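Side-chain contacts in uncharacterized NTF2-like protein (Burkholderia xenovorans LB400, PDB 3FGY), which is of unknown function but belongs to the NTF2-like superfamily, whose curved sheet and helices commonly enclose a pocket for a small molecule: residues Trp42-Thr47 with Ala55-Lys60; Ile10-Phe15 with Pro73-Gln78; Gln5-Ile10 with Ile107-Ser112. All coordinates share one frame; numbering follows the deposited sequence.

Contacts 2 and 3 form one continuous region. Both use helix 5-20, they share Ile-10, their centres lie about 8 Å apart, and Val-11 and Phe-15 of contact 2 pack on Ile-107 of contact 3. Contact 1 lies on the other side of the chain's centre, about 21 Å (centre to centre) from contact 2 and about 23 Å from contact 3, and touches neither; all three reach the same mixed sheet. Helix 50-64 of contact 1 leads directly into strand 65-78 of contact 2, which also meets the second subunit. An unknown ligand and a PEG, the latter probably from the crystallisation liquor, each lie about 4 Å from the Leu-44 side chain and may mark a pocket.

Contact 1 (Trp42-Thr47 with Ala55-Lys60); sequences WPLAGT and AALLQK
Leu-44 and Lys-60 run alongside each other in opposite directions, and the methyl CD2 of Leu-44 rests on the middle of the lysine chain, 3.8 Å from CG of Lys-60. The lysine reaches across because its CG stands anti to the backbone N (chi1 -172°) and every later bond is extended, which carries the amino group past the leucine to the loop. There Lys-60 NZ donates a hydrogen bond to Pro-43 O at 3.0 Å. The C=O...N angle is 137° and the donor is tilted 29° from the carbonyl plane, so the ammonium approaches from beside the oxygen and above that plane. The same NZ makes a salt bridge with the terminal carboxylate oxygen OXT of Thr-135, so it ties both the loop and the chain end to helix 50-64. Just before the amino group, CE of Lys-60 lies 4.1 Å from CB of Pro-43.

Leu-57, one helical turn earlier, adds the apolar part: its CD1 is 4.2 Å from CB of Leu-44 and equally far from CD2. Leu-44 is also supported from within its own segment, where its CB sits 3.8 Å above the plane of the Trp-42 ring, toward the rim. The type I turn from Trp-42 to Ala-45, closed by Ala-45 N to Trp-42 O, presents Pro-43 and Leu-44 to the helix.

The turn before strand 46-49 thus packs on the helix after it, while Leu-57 touches Trp-36 and Ile-38 of the sheet, as in an NTF2-like fold, near a possible pocket where an unknown ligand lies about 4 Å from Leu-44.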
loop_
_atom_site.group_PDB
_atom_site.type_symbol
_atom_site.label_atom_id
_atom_site.label_comp_id
_atom_site.label_asym_id
_atom_site.label_seq_id
_atom_site.Cartn_x
_atom_site.Cartn_y
_atom_site.Cartn_z
ATOM N N TRP A 42 16.118 5.545 0.040
ATOM C CA TRP A 42 16.246 6.187 1.325
ATOM C C TRP A 42 16.968 5.163 2.201
ATOM O O TRP A 42 17.138 4.013 1.782
ATOM C CB TRP A 42 14.899 6.608 1.895
ATOM C CG TRP A 42 13.893 5.531 2.206
ATOM C CD1 TRP A 42 13.325 4.622 1.336
ATOM C CD2 TRP A 42 13.255 5.320 3.466
ATOM N NE1 TRP A 42 12.396 3.862 1.994
ATOM C CE2 TRP A 42 12.358 4.237 3.310
ATOM C CE3 TRP A 42 13.387 5.903 4.729
ATOM C CZ2 TRP A 42 11.570 3.777 4.351
ATOM C CZ3 TRP A 42 12.612 5.421 5.764
ATOM C CH2 TRP A 42 11.690 4.393 5.560
ATOM N N PRO A 43 17.472 5.590 3.371
ATOM C CA PRO A 43 18.356 4.676 4.139
ATOM C C PRO A 43 17.804 3.293 4.499
ATOM O O PRO A 43 18.605 2.354 4.662
ATOM C CB PRO A 43 18.676 5.486 5.397
ATOM C CG PRO A 43 18.611 6.893 4.940
ATOM C CD PRO A 43 17.423 6.919 3.990
ATOM N N LEU A 44 16.485 3.145 4.632
ATOM C CA LEU A 44 15.906 1.864 5.044
ATOM C C LEU A 44 15.449 1.003 3.899
ATOM O O LEU A 44 14.997 -0.138 4.135
ATOM C CB LEU A 44 14.771 2.073 6.044
ATOM C CG LEU A 44 15.090 2.920 7.283
ATOM C CD1 LEU A 44 13.885 2.897 8.242
ATOM C CD2 LEU A 44 16.409 2.502 7.964
ATOM N N ALA A 45 15.594 1.517 2.671
ATOM C CA ALA A 45 15.168 0.753 1.495
ATOM C C ALA A 45 15.985 -0.514 1.312
ATOM O O ALA A 45 17.194 -0.543 1.572
ATOM C CB ALA A 45 15.252 1.595 0.221
ATOM N N GLY A 46 15.310 -1.564 0.854
ATOM C CA GLY A 46 15.945 -2.812 0.513
ATOM C C GLY A 46 15.128 -3.950 1.055
ATOM O O GLY A 46 14.076 -3.733 1.651
ATOM N N THR A 47 15.643 -5.155 0.855
ATOM C CA THR A 47 15.077 -6.358 1.443
ATOM C C THR A 47 15.968 -6.839 2.588
ATOM O O THR A 47 17.131 -7.182 2.407
ATOM C CB THR A 47 14.881 -7.450 0.371
ATOM O OG1 THR A 47 13.991 -6.957 -0.627
ATOM C CG2 THR A 47 14.312 -8.735 0.958
ATOM N N ALA A 55 16.999 -7.009 13.281
ATOM C CA ALA A 55 17.544 -6.258 14.408
ATOM C C ALA A 55 18.261 -4.995 13.922
ATOM O O ALA A 55 18.099 -3.906 14.469
ATOM C CB ALA A 55 18.510 -7.135 15.193
ATOM N N ALA A 56 19.083 -5.158 12.893
ATOM C CA ALA A 56 19.846 -4.067 12.306
ATOM C C ALA A 56 18.930 -2.981 11.740
ATOM O O ALA A 56 19.213 -1.783 11.839
ATOM C CB ALA A 56 20.741 -4.609 11.191
ATOM N N LEU A 57 17.840 -3.410 11.107
ATOM C CA LEU A 57 16.847 -2.490 10.521
ATOM C C LEU A 57 16.199 -1.652 11.610
ATOM O O LEU A 57 16.149 -0.427 11.494
ATOM C CB LEU A 57 15.777 -3.290 9.781
ATOM C CG LEU A 57 14.499 -2.537 9.375
ATOM C CD1 LEU A 57 14.843 -1.329 8.445
ATOM C CD2 LEU A 57 13.491 -3.499 8.733
ATOM N N LEU A 58 15.762 -2.310 12.690
ATOM C CA LEU A 58 15.138 -1.613 13.812
ATOM C C LEU A 58 16.131 -0.618 14.474
ATOM O O LEU A 58 15.761 0.530 14.816
ATOM C CB LEU A 58 14.548 -2.626 14.799
ATOM C CG LEU A 58 13.413 -3.510 14.208
ATOM C CD1 LEU A 58 12.712 -4.331 15.286
ATOM C CD2 LEU A 58 12.394 -2.723 13.419
ATOM N N GLN A 59 17.401 -1.013 14.563
ATOM C CA GLN A 59 18.431 -0.152 15.148
ATOM C C GLN A 59 18.672 1.055 14.238
ATOM O O GLN A 59 18.701 2.198 14.686
ATOM C CB GLN A 59 19.743 -0.922 15.381
ATOM C CG GLN A 59 20.877 -0.085 15.991
ATOM C CD GLN A 59 20.536 0.457 17.344
ATOM O OE1 GLN A 59 19.803 -0.177 18.115
ATOM N NE2 GLN A 59 21.078 1.641 17.663
ATOM N N LYS A 60 18.816 0.792 12.946
ATOM C CA LYS A 60 19.068 1.853 12.000
ATOM C C LYS A 60 17.886 2.846 11.933
ATOM O O LYS A 60 18.095 4.069 11.863
ATOM C CB LYS A 60 19.384 1.245 10.638
ATOM C CG LYS A 60 19.848 2.245 9.637
ATOM C CD LYS A 60 20.239 1.601 8.355
ATOM C CE LYS A 60 20.755 2.605 7.358
ATOM N NZ LYS A 60 21.202 1.912 6.106
#

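Contact 2 (Ile10-Phe15 with Pro73-Gln78); sequences IVKDFF and PEFVAQ
Lys-12 sets its CE over one face of the Phe-75 ring. This CE stands 3.9 Å from the ring centroid and 25° off the normal, a CH-pi contact displaced toward the CE1 side, where CE of Lys-12 is 3.6 Å from CE1 of Phe-75. Further back, CG of Lys-12 lies 3.7 Å from CZ of the same ring, so the chain follows the CE1-CZ rim on one side of the ring, with CE over the face and CG just beyond CZ. Val-11 meets the ring differently: its CG1, anti to the backbone N (chi1 171°), lies in the ring plane at the edge, 3.9 Å from CE2 of Phe-75.

The three contacting positions on the helix bring one side of helix 5-20 against strand 65-78, an outermost strand of the sheet within this chain. This is the helix-on-sheet packing of the NTF2-like fold; the axes of the segments 10-15 and 74-78 approach to 11.2 Å, with 141° between their directions.

Phe-15 extends the apolar surface. CE2 of Phe-75 reaches the edge of the Phe-15 ring, an apolar contact 4.1 Å from CE2 of Phe-15. One face of Phe-15 carries the carbonyl oxygen of Val-11, 3.6 Å above its plane. The strand also meets the second subunit: Val-76 packs on Leu-83 of that subunit, and Glu-74 forms a salt bridge with Arg-81 of the same neighbour.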
loop_
_atom_site.group_PDB
_atom_site.type_symbol
_atom_site.label_atom_id
_atom_site.label_comp_id
_atom_site.label_asym_id
_atom_site.label_seq_id
_atom_site.Cartn_x
_atom_site.Cartn_y
_atom_site.Cartn_z
ATOM N N ILE A 10 -0.934 -12.218 16.281
ATOM C CA ILE A 10 0.521 -12.352 16.023
ATOM C C ILE A 10 1.114 -11.085 15.433
ATOM O O ILE A 10 2.184 -10.635 15.840
ATOM C CB ILE A 10 0.820 -13.517 15.062
ATOM C CG1 ILE A 10 0.549 -14.852 15.756
ATOM C CG2 ILE A 10 2.261 -13.473 14.581
ATOM C CD1 ILE A 10 0.373 -16.005 14.798
ATOM N N VAL A 11 0.414 -10.499 14.464
ATOM C CA VAL A 11 0.880 -9.265 13.869
ATOM C C VAL A 11 0.863 -8.146 14.917
ATOM O O VAL A 11 1.823 -7.390 15.031
ATOM C CB VAL A 11 0.080 -8.909 12.607
ATOM C CG1 VAL A 11 0.433 -7.516 12.131
ATOM C CG2 VAL A 11 0.346 -9.948 11.514
ATOM N N LYS A 12 -0.210 -8.059 15.701
ATOM C CA LYS A 12 -0.253 -7.126 16.835
ATOM C C LYS A 12 0.891 -7.383 17.853
ATOM O O LYS A 12 1.496 -6.431 18.346
ATOM C CB LYS A 12 -1.637 -7.169 17.513
ATOM C CG LYS A 12 -2.747 -6.580 16.640
ATOM C CD LYS A 12 -4.118 -6.629 17.311
ATOM C CE LYS A 12 -5.179 -5.936 16.455
ATOM N NZ LYS A 12 -6.581 -6.183 16.942
ATOM N N ASP A 13 1.196 -8.650 18.134
ATOM C CA ASP A 13 2.340 -9.034 19.000
ATOM C C ASP A 13 3.689 -8.627 18.385
ATOM O O ASP A 13 4.661 -8.378 19.108
ATOM C CB ASP A 13 2.380 -10.549 19.243
ATOM C CG ASP A 13 1.250 -11.048 20.131
ATOM O OD1 ASP A 13 0.596 -10.219 20.804
ATOM O OD2 ASP A 13 1.025 -12.279 20.135
ATOM N N PHE A 14 3.736 -8.584 17.049
ATOM C CA PHE A 14 4.955 -8.276 16.291
ATOM C C PHE A 14 5.362 -6.829 16.547
ATOM O O PHE A 14 6.490 -6.561 16.986
ATOM C CB PHE A 14 4.706 -8.548 14.799
ATOM C CG PHE A 14 5.881 -8.259 13.906
ATOM C CD1 PHE A 14 6.972 -9.110 13.863
ATOM C CD2 PHE A 14 5.867 -7.148 13.079
ATOM C CE1 PHE A 14 8.046 -8.829 13.020
ATOM C CE2 PHE A 14 6.934 -6.876 12.235
ATOM C CZ PHE A 14 8.014 -7.713 12.212
ATOM N N PHE A 15 4.427 -5.913 16.314
ATOM C CA PHE A 15 4.579 -4.514 16.721
ATOM C C PHE A 15 4.635 -4.314 18.250
ATOM O O PHE A 15 5.219 -3.341 18.732
ATOM C CB PHE A 15 3.428 -3.675 16.186
ATOM C CG PHE A 15 3.117 -3.912 14.738
ATOM C CD1 PHE A 15 4.132 -4.161 13.816
ATOM C CD2 PHE A 15 1.800 -3.857 14.286
ATOM C CE1 PHE A 15 3.832 -4.369 12.465
ATOM C CE2 PHE A 15 1.498 -4.066 12.938
ATOM C CZ PHE A 15 2.517 -4.321 12.030
ATOM N N PRO A 73 -3.675 1.644 13.741
ATOM C CA PRO A 73 -3.864 1.142 12.378
ATOM C C PRO A 73 -5.095 0.265 12.259
ATOM O O PRO A 73 -5.700 -0.142 13.279
ATOM C CB PRO A 73 -2.611 0.309 12.128
ATOM C CG PRO A 73 -2.184 -0.143 13.462
ATOM C CD PRO A 73 -2.604 0.925 14.450
ATOM N N GLU A 74 -5.430 -0.017 11.000
ATOM C CA GLU A 74 -6.491 -0.922 10.606
ATOM C C GLU A 74 -5.885 -2.221 10.166
ATOM O O GLU A 74 -4.830 -2.248 9.496
ATOM C CB GLU A 74 -7.276 -0.305 9.433
ATOM C CG GLU A 74 -8.290 -1.217 8.802
ATOM C CD GLU A 74 -8.812 -0.675 7.461
ATOM O OE1 GLU A 74 -8.174 0.225 6.890
ATOM O OE2 GLU A 74 -9.845 -1.207 6.991
ATOM N N PHE A 75 -6.515 -3.321 10.568
ATOM C CA PHE A 75 -6.081 -4.657 10.156
ATOM C C PHE A 75 -7.143 -5.244 9.235
ATOM O O PHE A 75 -8.327 -5.310 9.614
ATOM C CB PHE A 75 -5.853 -5.562 11.374
ATOM C CG PHE A 75 -4.764 -5.089 12.254
ATOM C CD1 PHE A 75 -5.004 -4.090 13.192
ATOM C CD2 PHE A 75 -3.477 -5.572 12.118
ATOM C CE1 PHE A 75 -3.999 -3.613 13.987
ATOM C CE2 PHE A 75 -2.473 -5.090 12.918
ATOM C CZ PHE A 75 -2.726 -4.115 13.846
ATOM N N VAL A 76 -6.718 -5.668 8.051
ATOM C CA VAL A 76 -7.574 -6.359 7.110
ATOM C C VAL A 76 -6.927 -7.711 6.835
ATOM O O VAL A 76 -5.825 -7.753 6.278
ATOM C CB VAL A 76 -7.743 -5.580 5.808
ATOM C CG1 VAL A 76 -8.720 -6.331 4.874
ATOM C CG2 VAL A 76 -8.232 -4.154 6.105
ATOM N N ALA A 77 -7.619 -8.787 7.225
ATOM C CA ALA A 77 -7.054 -10.129 7.278
ATOM C C ALA A 77 -7.920 -11.118 6.479
ATOM O O ALA A 77 -9.144 -11.145 6.616
ATOM C CB ALA A 77 -6.921 -10.609 8.763
ATOM N N GLN A 78 -7.264 -11.941 5.674
ATOM C CA GLN A 78 -7.919 -13.013 4.945
ATOM C C GLN A 78 -6.861 -14.074 4.658
ATOM O O GLN A 78 -5.717 -13.750 4.287
ATOM C CB GLN A 78 -8.560 -12.476 3.655
ATOM C CG GLN A 78 -9.469 -13.483 2.981
ATOM C CD GLN A 78 -10.219 -12.909 1.792
ATOM O OE1 GLN A 78 -9.748 -12.004 1.119
ATOM N NE2 GLN A 78 -11.395 -13.485 1.506
#

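Contact 3 (Gln5-Ile10 with Ile107-Ser112); sequences QENVQI and ITVRKS
The beginning of helix 5-20 packs against the end of the beta hairpin formed by strands 98-110 and 113-120, part of the helix-covered sheet of the NTF2-like fold. Asn-7 and Ile-10 meet Val-109, near the end of the first strand, and Ser-112 in the two-residue turn 111-112.

Val-109 packs on one face of the Asn-7 amide, with its CB 3.8 Å from CG of Asn-7 and its CG1 3.4 Å from OD1 of Asn-7. No direct hydrogen bond links the segments; two waters at the polar ends of the amide do so instead. One accepts from ND2 of Asn-7 at 3.2 Å and donates to Val-109 O at 2.7 Å. The other donates to OD1 of Asn-7 at 3.0 Å and accepts from Ser-112 N at 2.9 Å. The oxygen and the nitrogen of the amide therefore each have their own water, and each water continues to a backbone group of the hairpin.

Ile-10, one turn further along the helix, supplies the apolar half. With CG1 anti to the carbonyl carbon (chi1 -70°) and CD1 extended beyond it, the methyl reaches the hairpin turn: CD1 of Ile-10 lies 3.9 Å from CG1 of Val-109 and 3.8 Å from CB of Ser-112. Lys-111 and Ser-112 both have positive phi angles, with backbone geometry close to a type I' turn, which suits a tight hairpin. Ile-10 also touches Val-114 beyond the turn, and Val-109 packs on Val-11, so both side chains belong to a larger apolar layer.

The two waters, each bridging one end of the amide to a backbone group, are consistent with the modelled orientation of Asn-7, and imply that this edge of the helix-sheet interface is hydrated while Ile-10 and Val-109 close together beside it.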
loop_
_atom_site.group_PDB
_atom_site.type_symbol
_atom_site.label_atom_id
_atom_site.label_comp_id
_atom_site.label_asym_id
_atom_site.label_seq_id
_atom_site.Cartn_x
_atom_site.Cartn_y
_atom_site.Cartn_z
ATOM N N GLN A 5 -8.139 -14.587 13.363
ATOM C CA GLN A 5 -8.028 -13.940 14.671
ATOM C C GLN A 5 -6.620 -14.103 15.219
ATOM O O GLN A 5 -6.025 -13.153 15.746
ATOM C CB GLN A 5 -9.025 -14.565 15.665
ATOM C CG GLN A 5 -10.472 -14.683 15.164
ATOM C CD GLN A 5 -11.096 -13.350 14.873
ATOM O OE1 GLN A 5 -11.581 -13.105 13.764
ATOM N NE2 GLN A 5 -11.081 -12.463 15.866
ATOM N N GLU A 6 -6.100 -15.316 15.052
ATOM C CA GLU A 6 -4.801 -15.693 15.582
ATOM C C GLU A 6 -3.713 -14.953 14.827
ATOM O O GLU A 6 -2.788 -14.416 15.444
ATOM C CB GLU A 6 -4.576 -17.214 15.494
ATOM C CG GLU A 6 -5.675 -18.095 16.154
ATOM C CD GLU A 6 -6.809 -18.500 15.181
ATOM O OE1 GLU A 6 -7.550 -17.610 14.669
ATOM O OE2 GLU A 6 -6.964 -19.723 14.947
ATOM N N ASN A 7 -3.827 -14.903 13.502
ATOM C CA ASN A 7 -2.828 -14.176 12.700
ATOM C C ASN A 7 -2.784 -12.693 13.025
ATOM O O ASN A 7 -1.708 -12.098 13.101
ATOM C CB ASN A 7 -3.074 -14.352 11.201
ATOM C CG ASN A 7 -2.768 -15.739 10.738
ATOM O OD1 ASN A 7 -2.223 -16.530 11.502
ATOM N ND2 ASN A 7 -3.105 -16.052 9.488
ATOM N N VAL A 8 -3.955 -12.095 13.230
ATOM C CA VAL A 8 -4.015 -10.673 13.569
ATOM C C VAL A 8 -3.350 -10.434 14.941
ATOM O O VAL A 8 -2.621 -9.450 15.114
ATOM C CB VAL A 8 -5.455 -10.125 13.553
ATOM C CG1 VAL A 8 -5.513 -8.751 14.217
ATOM C CG2 VAL A 8 -5.993 -10.075 12.131
ATOM N N GLN A 9 -3.582 -11.325 15.899
ATOM C CA GLN A 9 -2.948 -11.171 17.200
ATOM C C GLN A 9 -1.421 -11.294 17.106
ATOM O O GLN A 9 -0.709 -10.544 17.760
ATOM C CB GLN A 9 -3.488 -12.175 18.206
ATOM C CG GLN A 9 -3.000 -11.925 19.622
ATOM C CD GLN A 9 -3.375 -10.536 20.110
ATOM O OE1 GLN A 9 -4.559 -10.222 20.262
ATOM N NE2 GLN A 9 -2.372 -9.687 20.330
ATOM N N ILE A 10 -0.934 -12.218 16.281
ATOM C CA ILE A 10 0.521 -12.352 16.023
ATOM C C ILE A 10 1.114 -11.085 15.433
ATOM O O ILE A 10 2.184 -10.635 15.840
ATOM C CB ILE A 10 0.820 -13.517 15.062
ATOM C CG1 ILE A 10 0.549 -14.852 15.756
ATOM C CG2 ILE A 10 2.261 -13.473 14.581
ATOM C CD1 ILE A 10 0.373 -16.005 14.798
ATOM N N ILE A 107 1.450 -8.320 5.096
ATOM C CA ILE A 107 2.117 -9.333 5.906
ATOM C C ILE A 107 1.544 -10.717 5.603
ATOM O O ILE A 107 0.334 -10.872 5.410
ATOM C CB ILE A 107 2.037 -8.994 7.412
ATOM C CG1 ILE A 107 2.630 -7.600 7.665
ATOM C CG2 ILE A 107 2.749 -10.044 8.238
ATOM C CD1 ILE A 107 2.528 -7.126 9.065
ATOM N N THR A 108 2.433 -11.709 5.561
ATOM C CA THR A 108 2.066 -13.120 5.470
ATOM C C THR A 108 2.510 -13.792 6.764
ATOM O O THR A 108 3.652 -13.603 7.208
ATOM C CB THR A 108 2.727 -13.810 4.268
ATOM O OG1 THR A 108 2.380 -13.121 3.062
ATOM C CG2 THR A 108 2.294 -15.289 4.180
ATOM N N VAL A 109 1.579 -14.522 7.384
ATOM C CA VAL A 109 1.840 -15.263 8.606
ATOM C C VAL A 109 1.677 -16.737 8.283
ATOM O O VAL A 109 0.669 -17.133 7.682
ATOM C CB VAL A 109 0.834 -14.917 9.698
ATOM C CG1 VAL A 109 1.099 -15.771 10.980
ATOM C CG2 VAL A 109 0.823 -13.406 9.960
ATOM N N ARG A 110 2.677 -17.529 8.672
ATOM C CA ARG A 110 2.647 -18.988 8.533
ATOM C C ARG A 110 3.237 -19.628 9.783
ATOM O O ARG A 110 4.223 -19.132 10.332
ATOM C CB ARG A 110 3.471 -19.425 7.326
ATOM C CG ARG A 110 2.865 -19.045 6.003
ATOM C CD ARG A 110 3.817 -19.343 4.866
ATOM N NE ARG A 110 3.187 -19.052 3.585
ATOM C CZ ARG A 110 3.848 -18.737 2.475
ATOM N NH1 ARG A 110 5.179 -18.700 2.454
ATOM N NH2 ARG A 110 3.175 -18.466 1.363
ATOM N N LYS A 111 2.630 -20.727 10.236
ATOM C CA LYS A 111 3.118 -21.435 11.424
ATOM C C LYS A 111 3.259 -20.465 12.601
ATOM O O LYS A 111 4.227 -20.529 13.368
ATOM C CB LYS A 111 4.468 -22.118 11.132
ATOM C CG LYS A 111 4.489 -23.032 9.892
ATOM C CD LYS A 111 4.235 -24.483 10.244
ATOM N N SER A 112 2.319 -19.526 12.696
ATOM C CA SER A 112 2.236 -18.603 13.826
ATOM C C SER A 112 3.402 -17.604 13.903
ATOM O O SER A 112 3.616 -16.967 14.946
ATOM C CB SER A 112 2.098 -19.387 15.140
ATOM O OG SER A 112 1.051 -20.335 15.028
HETATM O O HOH W 1 -1.340 -18.630 8.661
HETATM O O HOH W 2 -0.345 -18.863 11.653
#